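Local coordinates for protein putative enoyl-CoA hydratase/isomerase (Mycobacterium abscessus, PDB 3RSI) that probably acts as a hydro-lyase in lipid metabolism and belongs to the enoyl-CoA hydratase/isomerase (crotonase) family, at residues L11-E14 and V19-L22; T102-A107 and D202-N207; I126-E131 and L194-S199. One frame throughout, in Å; residues are numbered along the deposited sequence.

Contact 1 of 3, residues L11-E14 and V19-L22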
loop_
_atom_site.group_PDB
_atom_site.type_symbol
_atom_site.label_atom_id
_atom_site.label_comp_id
_atom_site.label_asym_id
_atom_site.label_seq_id
_atom_site.Cartn_x
_atom_site.Cartn_y
_atom_site.Cartn_z
ATOM N N LEU B 11 -32.129 4.595 -6.629
ATOM C CA LEU B 11 -31.217 5.250 -5.700
ATOM C C LEU B 11 -31.987 6.259 -4.858
ATOM O O LEU B 11 -32.462 7.286 -5.380
ATOM C CB LEU B 11 -30.077 5.914 -6.454
ATOM C CG LEU B 11 -28.926 6.495 -5.639
ATOM C CD1 LEU B 11 -28.047 5.372 -5.092
ATOM C CD2 LEU B 11 -28.086 7.468 -6.502
ATOM N N LEU B 12 -32.137 5.959 -3.568
ATOM C CA LEU B 12 -32.753 6.889 -2.636
ATOM C C LEU B 12 -31.766 7.991 -2.248
ATOM O O LEU B 12 -30.596 7.730 -1.991
ATOM C CB LEU B 12 -33.257 6.183 -1.385
ATOM C CG LEU B 12 -34.258 5.049 -1.607
ATOM C CD1 LEU B 12 -34.555 4.345 -0.281
ATOM C CD2 LEU B 12 -35.530 5.575 -2.254
ATOM N N VAL B 13 -32.249 9.225 -2.239
ATOM C CA VAL B 13 -31.428 10.369 -1.892
ATOM C C VAL B 13 -32.125 11.105 -0.746
ATOM O O VAL B 13 -33.258 11.589 -0.898
ATOM C CB VAL B 13 -31.203 11.298 -3.096
ATOM C CG1 VAL B 13 -30.405 12.565 -2.674
ATOM C CG2 VAL B 13 -30.496 10.547 -4.223
ATOM N N GLU B 14 -31.449 11.148 0.400
ATOM C CA GLU B 14 -31.971 11.756 1.608
ATOM C C GLU B 14 -30.990 12.814 2.128
ATOM O O GLU B 14 -29.800 12.546 2.302
ATOM C CB GLU B 14 -32.201 10.663 2.662
ATOM C CG GLU B 14 -32.243 11.153 4.121
ATOM C CD GLU B 14 -32.273 10.036 5.148
ATOM O OE1 GLU B 14 -32.356 8.847 4.751
ATOM O OE2 GLU B 14 -32.219 10.365 6.363
ATOM N N VAL B 19 -25.301 16.532 5.526
ATOM C CA VAL B 19 -25.028 15.156 5.053
ATOM C C VAL B 19 -26.110 14.677 4.055
ATOM O O VAL B 19 -27.298 14.946 4.231
ATOM C CB VAL B 19 -24.952 14.191 6.267
ATOM C CG1 VAL B 19 -24.593 12.737 5.849
ATOM C CG2 VAL B 19 -23.950 14.708 7.294
ATOM N N VAL B 20 -25.689 14.003 2.990
ATOM C CA VAL B 20 -26.611 13.319 2.074
ATOM C C VAL B 20 -26.337 11.833 2.225
ATOM O O VAL B 20 -25.171 11.429 2.293
ATOM C CB VAL B 20 -26.444 13.749 0.567
ATOM C CG1 VAL B 20 -24.997 13.875 0.189
ATOM C CG2 VAL B 20 -27.112 12.743 -0.377
ATOM N N ILE B 21 -27.410 11.044 2.293
ATOM C CA ILE B 21 -27.340 9.599 2.341
ATOM C C ILE B 21 -27.954 9.037 1.065
ATOM O O ILE B 21 -29.111 9.335 0.732
ATOM C CB ILE B 21 -28.111 9.025 3.547
ATOM C CG1 ILE B 21 -27.583 9.623 4.853
ATOM C CG2 ILE B 21 -27.991 7.491 3.583
ATOM C CD1 ILE B 21 -28.585 9.525 5.961
ATOM N N LEU B 22 -27.156 8.231 0.374
ATOM C CA LEU B 22 -27.537 7.578 -0.855
ATOM C C LEU B 22 -27.767 6.112 -0.543
ATOM O O LEU B 22 -26.899 5.449 0.044
ATOM C CB LEU B 22 -26.413 7.707 -1.880
ATOM C CG LEU B 22 -25.992 9.124 -2.276
ATOM C CD1 LEU B 22 -24.854 9.059 -3.287
ATOM C CD2 LEU B 22 -27.181 9.863 -2.855
#

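Contact 2 of 3, residues T102-A107 and D202-N207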
loop_
_atom_site.group_PDB
_atom_site.type_symbol
_atom_site.label_atom_id
_atom_site.label_comp_id
_atom_site.label_asym_id
_atom_site.label_seq_id
_atom_site.Cartn_x
_atom_site.Cartn_y
_atom_site.Cartn_z
ATOM N N THR B 102 2.721 -14.319 -17.938
ATOM C CA THR B 102 1.426 -13.967 -18.528
ATOM C C THR B 102 0.261 -14.655 -17.825
ATOM O O THR B 102 -0.911 -14.266 -18.028
ATOM C CB THR B 102 1.353 -14.314 -20.046
ATOM O OG1 THR B 102 1.481 -15.729 -20.223
ATOM C CG2 THR B 102 2.444 -13.560 -20.829
ATOM N N LYS B 103 0.578 -15.685 -17.045
ATOM C CA LYS B 103 -0.408 -16.511 -16.340
ATOM C C LYS B 103 -0.223 -16.306 -14.839
ATOM O O LYS B 103 0.846 -15.872 -14.397
ATOM C CB LYS B 103 -0.235 -18.008 -16.670
ATOM C CG LYS B 103 0.009 -18.354 -18.134
ATOM C CD LYS B 103 -1.242 -18.258 -18.936
ATOM C CE LYS B 103 -0.996 -18.622 -20.437
ATOM N NZ LYS B 103 -0.820 -20.048 -20.761
ATOM N N PRO B 104 -1.268 -16.591 -14.046
ATOM C CA PRO B 104 -1.112 -16.423 -12.597
ATOM C C PRO B 104 -0.062 -17.357 -12.000
ATOM O O PRO B 104 0.022 -18.542 -12.373
ATOM C CB PRO B 104 -2.492 -16.776 -12.042
ATOM C CG PRO B 104 -3.421 -16.559 -13.197
ATOM C CD PRO B 104 -2.650 -16.965 -14.399
ATOM N N LEU B 105 0.710 -16.810 -11.067
ATOM C CA LEU B 105 1.795 -17.528 -10.371
ATOM C C LEU B 105 1.517 -17.514 -8.859
ATOM O O LEU B 105 1.380 -16.452 -8.241
ATOM C CB LEU B 105 3.135 -16.851 -10.673
ATOM C CG LEU B 105 4.407 -17.459 -10.098
ATOM C CD1 LEU B 105 4.473 -18.926 -10.461
ATOM C CD2 LEU B 105 5.622 -16.675 -10.616
ATOM N N ILE B 106 1.373 -18.707 -8.296
ATOM C CA ILE B 106 1.033 -18.899 -6.904
ATOM C C ILE B 106 2.240 -19.416 -6.151
ATOM O O ILE B 106 2.745 -20.489 -6.466
ATOM C CB ILE B 106 -0.089 -19.942 -6.759
ATOM C CG1 ILE B 106 -1.295 -19.522 -7.604
ATOM C CG2 ILE B 106 -0.498 -20.107 -5.283
ATOM C CD1 ILE B 106 -2.335 -20.617 -7.737
ATOM N N ALA B 107 2.695 -18.667 -5.155
ATOM C CA ALA B 107 3.805 -19.090 -4.330
ATOM C C ALA B 107 3.266 -19.929 -3.192
ATOM O O ALA B 107 2.404 -19.474 -2.444
ATOM C CB ALA B 107 4.579 -17.880 -3.789
ATOM N N ASP B 202 -6.820 -24.514 -8.611
ATOM C CA ASP B 202 -8.034 -25.145 -9.127
ATOM C C ASP B 202 -9.132 -24.109 -9.376
ATOM O O ASP B 202 -9.849 -24.199 -10.378
ATOM C CB ASP B 202 -8.567 -26.212 -8.170
ATOM C CG ASP B 202 -7.724 -27.476 -8.156
ATOM O OD1 ASP B 202 -7.023 -27.765 -9.171
ATOM O OD2 ASP B 202 -7.790 -28.191 -7.120
ATOM N N ARG B 203 -9.254 -23.134 -8.475
ATOM C CA ARG B 203 -10.241 -22.089 -8.628
ATOM C C ARG B 203 -9.882 -21.251 -9.856
ATOM O O ARG B 203 -10.749 -20.924 -10.656
ATOM C CB ARG B 203 -10.328 -21.227 -7.350
ATOM C CG ARG B 203 -11.274 -20.039 -7.445
ATOM C CD ARG B 203 -12.724 -20.460 -7.618
ATOM N NE ARG B 203 -13.159 -20.496 -9.016
ATOM C CZ ARG B 203 -14.426 -20.667 -9.392
ATOM N NH1 ARG B 203 -14.752 -20.641 -10.683
ATOM N NH2 ARG B 203 -15.377 -20.850 -8.483
ATOM N N ILE B 204 -8.598 -20.943 -10.023
ATOM C CA ILE B 204 -8.141 -20.098 -11.134
ATOM C C ILE B 204 -8.347 -20.774 -12.484
ATOM O O ILE B 204 -8.811 -20.130 -13.437
ATOM C CB ILE B 204 -6.668 -19.709 -10.980
ATOM C CG1 ILE B 204 -6.524 -18.720 -9.832
ATOM C CG2 ILE B 204 -6.135 -19.064 -12.278
ATOM C CD1 ILE B 204 -5.086 -18.383 -9.499
ATOM N N VAL B 205 -8.052 -22.072 -12.569
ATOM C CA VAL B 205 -8.202 -22.778 -13.862
ATOM C C VAL B 205 -9.664 -22.947 -14.316
ATOM O O VAL B 205 -9.905 -23.240 -15.482
ATOM C CB VAL B 205 -7.437 -24.120 -13.909
ATOM C CG1 VAL B 205 -5.948 -23.876 -13.521
ATOM C CG2 VAL B 205 -8.102 -25.159 -13.050
ATOM N N ARG B 206 -10.621 -22.737 -13.414
ATOM C CA ARG B 206 -12.039 -22.708 -13.774
ATOM C C ARG B 206 -12.509 -21.351 -14.313
ATOM O O ARG B 206 -13.622 -21.245 -14.863
ATOM C CB ARG B 206 -12.897 -23.075 -12.557
ATOM C CG ARG B 206 -12.748 -24.532 -12.147
ATOM C CD ARG B 206 -13.468 -24.792 -10.832
ATOM N NE ARG B 206 -14.916 -24.610 -10.962
ATOM C CZ ARG B 206 -15.751 -24.425 -9.942
ATOM N NH1 ARG B 206 -15.299 -24.386 -8.689
ATOM N NH2 ARG B 206 -17.047 -24.275 -10.163
ATOM N N ASN B 207 -11.683 -20.320 -14.132
ATOM C CA ASN B 207 -12.007 -18.968 -14.599
ATOM C C ASN B 207 -11.650 -18.782 -16.071
ATOM O O ASN B 207 -10.863 -19.555 -16.630
ATOM C CB ASN B 207 -11.300 -17.933 -13.720
ATOM C CG ASN B 207 -11.702 -18.053 -12.254
ATOM O OD1 ASN B 207 -12.744 -18.656 -11.919
ATOM N ND2 ASN B 207 -10.886 -17.481 -11.373
#

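Contact 3 of 3, residues I126-E131 and L194-S199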
loop_
_atom_site.group_PDB
_atom_site.type_symbol
_atom_site.label_atom_id
_atom_site.label_comp_id
_atom_site.label_asym_id
_atom_site.label_seq_id
_atom_site.Cartn_x
_atom_site.Cartn_y
_atom_site.Cartn_z
ATOM N N ILE B 126 -0.177 -14.540 -5.999
ATOM C CA ILE B 126 -0.961 -15.052 -4.878
ATOM C C ILE B 126 0.005 -15.862 -4.026
ATOM O O ILE B 126 0.823 -16.619 -4.556
ATOM C CB ILE B 126 -2.130 -15.947 -5.382
ATOM C CG1 ILE B 126 -3.065 -15.136 -6.293
ATOM C CG2 ILE B 126 -2.903 -16.567 -4.214
ATOM C CD1 ILE B 126 -4.008 -15.997 -7.165
ATOM N N ARG B 127 -0.057 -15.685 -2.715
ATOM C CA ARG B 127 1.042 -16.146 -1.861
ATOM C C ARG B 127 0.517 -16.812 -0.614
ATOM O O ARG B 127 -0.211 -16.192 0.162
ATOM C CB ARG B 127 1.932 -14.960 -1.482
ATOM C CG ARG B 127 2.580 -14.281 -2.679
ATOM C CD ARG B 127 3.150 -12.909 -2.366
ATOM N NE ARG B 127 3.414 -12.141 -3.597
ATOM C CZ ARG B 127 3.694 -10.842 -3.651
ATOM N NH1 ARG B 127 3.775 -10.131 -2.538
ATOM N NH2 ARG B 127 3.881 -10.247 -4.823
ATOM N N VAL B 128 0.905 -18.069 -0.434
ATOM C CA VAL B 128 0.520 -18.861 0.721
ATOM C C VAL B 128 1.774 -19.157 1.545
ATOM O O VAL B 128 2.759 -19.715 1.026
ATOM C CB VAL B 128 -0.099 -20.214 0.302
ATOM C CG1 VAL B 128 -0.528 -21.008 1.560
ATOM C CG2 VAL B 128 -1.278 -19.991 -0.650
ATOM N N SER B 129 1.739 -18.801 2.826
ATOM C CA SER B 129 2.887 -19.045 3.703
ATOM C C SER B 129 2.644 -20.162 4.707
ATOM O O SER B 129 1.683 -20.137 5.493
ATOM C CB SER B 129 3.257 -17.779 4.473
ATOM O OG SER B 129 4.387 -18.000 5.290
ATOM N N ASP B 130 3.559 -21.120 4.706
ATOM C CA ASP B 130 3.686 -22.041 5.820
ATOM C C ASP B 130 3.843 -21.225 7.110
ATOM O O ASP B 130 4.543 -20.217 7.145
ATOM C CB ASP B 130 4.918 -22.932 5.622
ATOM C CG ASP B 130 4.976 -24.078 6.596
ATOM O OD1 ASP B 130 5.311 -23.847 7.771
ATOM O OD2 ASP B 130 4.715 -25.219 6.172
ATOM N N GLU B 131 3.151 -21.676 8.147
ATOM C CA GLU B 131 3.313 -21.239 9.527
ATOM C C GLU B 131 4.755 -20.893 9.938
ATOM O O GLU B 131 5.003 -19.942 10.684
ATOM C CB GLU B 131 2.896 -22.433 10.406
ATOM C CG GLU B 131 2.187 -22.110 11.615
ATOM C CD GLU B 131 1.930 -23.350 12.452
ATOM O OE1 GLU B 131 1.782 -24.491 11.914
ATOM O OE2 GLU B 131 1.876 -23.164 13.671
ATOM N N LEU B 194 1.516 -26.078 -0.072
ATOM C CA LEU B 194 1.282 -26.599 -1.423
ATOM C C LEU B 194 -0.163 -27.102 -1.599
ATOM O O LEU B 194 -0.757 -26.904 -2.660
ATOM C CB LEU B 194 2.289 -27.684 -1.798
ATOM C CG LEU B 194 2.233 -28.182 -3.244
ATOM C CD1 LEU B 194 2.356 -26.984 -4.245
ATOM C CD2 LEU B 194 3.303 -29.266 -3.509
ATOM N N ASP B 195 -0.734 -27.714 -0.561
ATOM C CA ASP B 195 -2.154 -28.076 -0.587
ATOM C C ASP B 195 -3.041 -26.846 -0.854
ATOM O O ASP B 195 -3.881 -26.857 -1.736
ATOM C CB ASP B 195 -2.596 -28.718 0.727
ATOM C CG ASP B 195 -1.926 -30.061 0.982
ATOM O OD1 ASP B 195 -1.611 -30.773 0.015
ATOM O OD2 ASP B 195 -1.714 -30.393 2.156
ATOM N N LYS B 196 -2.855 -25.798 -0.069
ATOM C CA LYS B 196 -3.647 -24.597 -0.216
ATOM C C LYS B 196 -3.404 -23.963 -1.582
ATOM O O LYS B 196 -4.351 -23.487 -2.229
ATOM C CB LYS B 196 -3.313 -23.601 0.888
ATOM C CG LYS B 196 -4.156 -22.331 0.862
ATOM C CD LYS B 196 -5.658 -22.579 0.917
ATOM C CE LYS B 196 -6.405 -21.253 1.024
ATOM N NZ LYS B 196 -7.858 -21.370 0.846
ATOM N N ALA B 197 -2.146 -23.944 -2.018
ATOM C CA ALA B 197 -1.805 -23.387 -3.343
ATOM C C ALA B 197 -2.542 -24.126 -4.460
ATOM O O ALA B 197 -3.033 -23.504 -5.407
ATOM C CB ALA B 197 -0.309 -23.433 -3.589
ATOM N N ARG B 198 -2.609 -25.451 -4.350
ATOM C CA ARG B 198 -3.319 -26.268 -5.343
ATOM C C ARG B 198 -4.800 -25.950 -5.378
ATOM O O ARG B 198 -5.416 -25.887 -6.455
ATOM C CB ARG B 198 -3.131 -27.757 -5.073
ATOM C CG ARG B 198 -1.817 -28.338 -5.529
ATOM C CD ARG B 198 -1.751 -29.785 -5.062
ATOM N NE ARG B 198 -0.418 -30.358 -5.166
ATOM C CZ ARG B 198 0.118 -30.867 -6.276
ATOM N NH1 ARG B 198 -0.553 -30.862 -7.429
ATOM N NH2 ARG B 198 1.344 -31.384 -6.230
ATOM N N SER B 199 -5.375 -25.727 -4.205
ATOM C CA SER B 199 -6.794 -25.391 -4.122
ATOM C C SER B 199 -7.074 -24.039 -4.789
ATOM O O SER B 199 -8.050 -23.898 -5.516
ATOM C CB SER B 199 -7.268 -25.406 -2.665
ATOM O OG SER B 199 -8.539 -24.778 -2.562
#

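Contact 1 of 3, residues L11-E14 and V19-L22
Val13 and Leu22 meet on one face of a beta hairpin, where strands 11-14 and 19-22 run antiparallel at 163°. They form a non-hydrogen-bonded pair. Their side chains run alongside one another, with Val13 CG2 3.7 Å from Leu22 CD2. The other branch of the valine, CG1, is anti to the backbone N (chi1 176°). That turns it diagonally across the hairpin to Val20 CG2, 4.0 Å away. Leu11 CD1 adds a looser apolar contact with Leu22 CB. This is the tightly packed side, and both Val20 and Leu22 are buried.

The next pair, Glu14 and Ile21, is hydrogen-bonded both ways. Glu14 N donates to Ile21 O at 3.0 Å, and Ile21 N returns a straighter bond to Glu14 O at 2.8 Å. Glu14 O also receives a CA-H...O contact from Val20 CA. The side chains of this pair occupy the other, looser face. Here the exposed Glu14 extends its carboxylate alongside buried Ile21, with Glu14 OE2 3.8 Å from Ile21 CD1. Arg198 of a second subunit packs on Ile21 and makes a long, weak ion pair with Glu14.

Helix 35-50 packs on the Val13-Leu22 face, with Ala44 and Trp45 against Leu22 and Ile48 against Val20. Strand 56-61 runs parallel to strand 19-24, which lies in the middle of the three within this subunit.

Contact 2 of 3, residues T102-A107 and D202-N207
Segment 102-107 enters as a loop and becomes strand at Leu105. Segment 202-207 is the C-terminal part of helix 193-205 and the residues that follow. The backbones stay well apart. Their nearest CA atoms, those of Pro104 and Ile204, are 8.1 Å from each other, and no hydrogen bond joins the segments.

Side chains make the contact. Ile204 points at segment 102-107 and uses both of its branches. Its CG2 meets Pro104 CG at 3.8 Å, where the two side chains pass in opposing directions. The longer branch leaves with CG1 anti to the carbonyl carbon (chi1 -71°) and carries CD1 to a second site. There it lies 4.0 Å from Pro104 CB and meets Ile106 CD1 tip to tip, also at 4.0 Å. One isoleucine thus spans two alternate residues, while Leu105 between them points away. Val212 of helix 209-222 packs on Pro104, and Ala201 packs on Ile106.

Lys103 NZ bonds to backbone carbonyls of Ile48 and Ile54 of a second subunit. The helix lies here on the edge strand 105-109 of a parallel sheet. That strand pairs in parallel with one of the second subunit, so the contact sits beside an interface. Between the segments the chemistry is wholly apolar, and all three touching side chains are buried. At this point apolar packing, not directed bonds, holds the helix against the strand and the loop leading into it.

Contact 3 of 3, residues I126-E131 and L194-S199
Val128 lays both methyl groups over the first carbons of the Lys196 side chain. The two side chains lie nearly perpendicular. Val128 CG1 sits 3.9 Å from Lys196 CB and equally far from Lys196 CG. Val128 CG2 is 4.0 Å from Lys196 CG. The lysine therefore serves as an aliphatic surface here. It sets out toward the strand with CG anti to the backbone N, then bends at chi2 (56°), and its tip turns off from the strand.

The nearest CA atoms are those of Val128 and Ala197, 6.5 Å apart. The small side chain of Ala197 is consistent with this close approach, and Val128 CG2 comes to 4.3 Å from Ala197 N. No hydrogen bond crosses between the segments. At the end of the strand, Ser129 OG donates to Asp130 O at 2.9 Å, from above the carbonyl plane.

Helix 193-205 thus packs on a parallel sheet in which strand 126-130 lies between 105-109 and 186-188. Leu200 also touches Val128. Val188 touches Val128 and Lys196, Ile106 and Ala108 reach Ala197, and Ile58 of a second subunit packs on Leu194 and Ala197.

How the contacts relate
Contact 1 comes first along the chain. Its centre is about 40 Å from that of contact 2 and 43 Å from that of contact 3, across the chain's centre. Yet its Glu14 makes a weak ion pair with Arg198 of a second subunit, a residue of the contact 3 helix. Contacts 2 and 3 have centres about 12 Å apart, and contact 3 falls between the segments of contact 2 in sequence. Both place helix 193-205 on one parallel sheet, using adjacent strands 105-109 and 126-130. The backbone of Ala107 probably hydrogen-bonds to those of Ile126 and Val128. Ile204 CD1 packs on Ile126 CD1 at 3.5 Å. The sheet continues into a second subunit of the three-chain assembly.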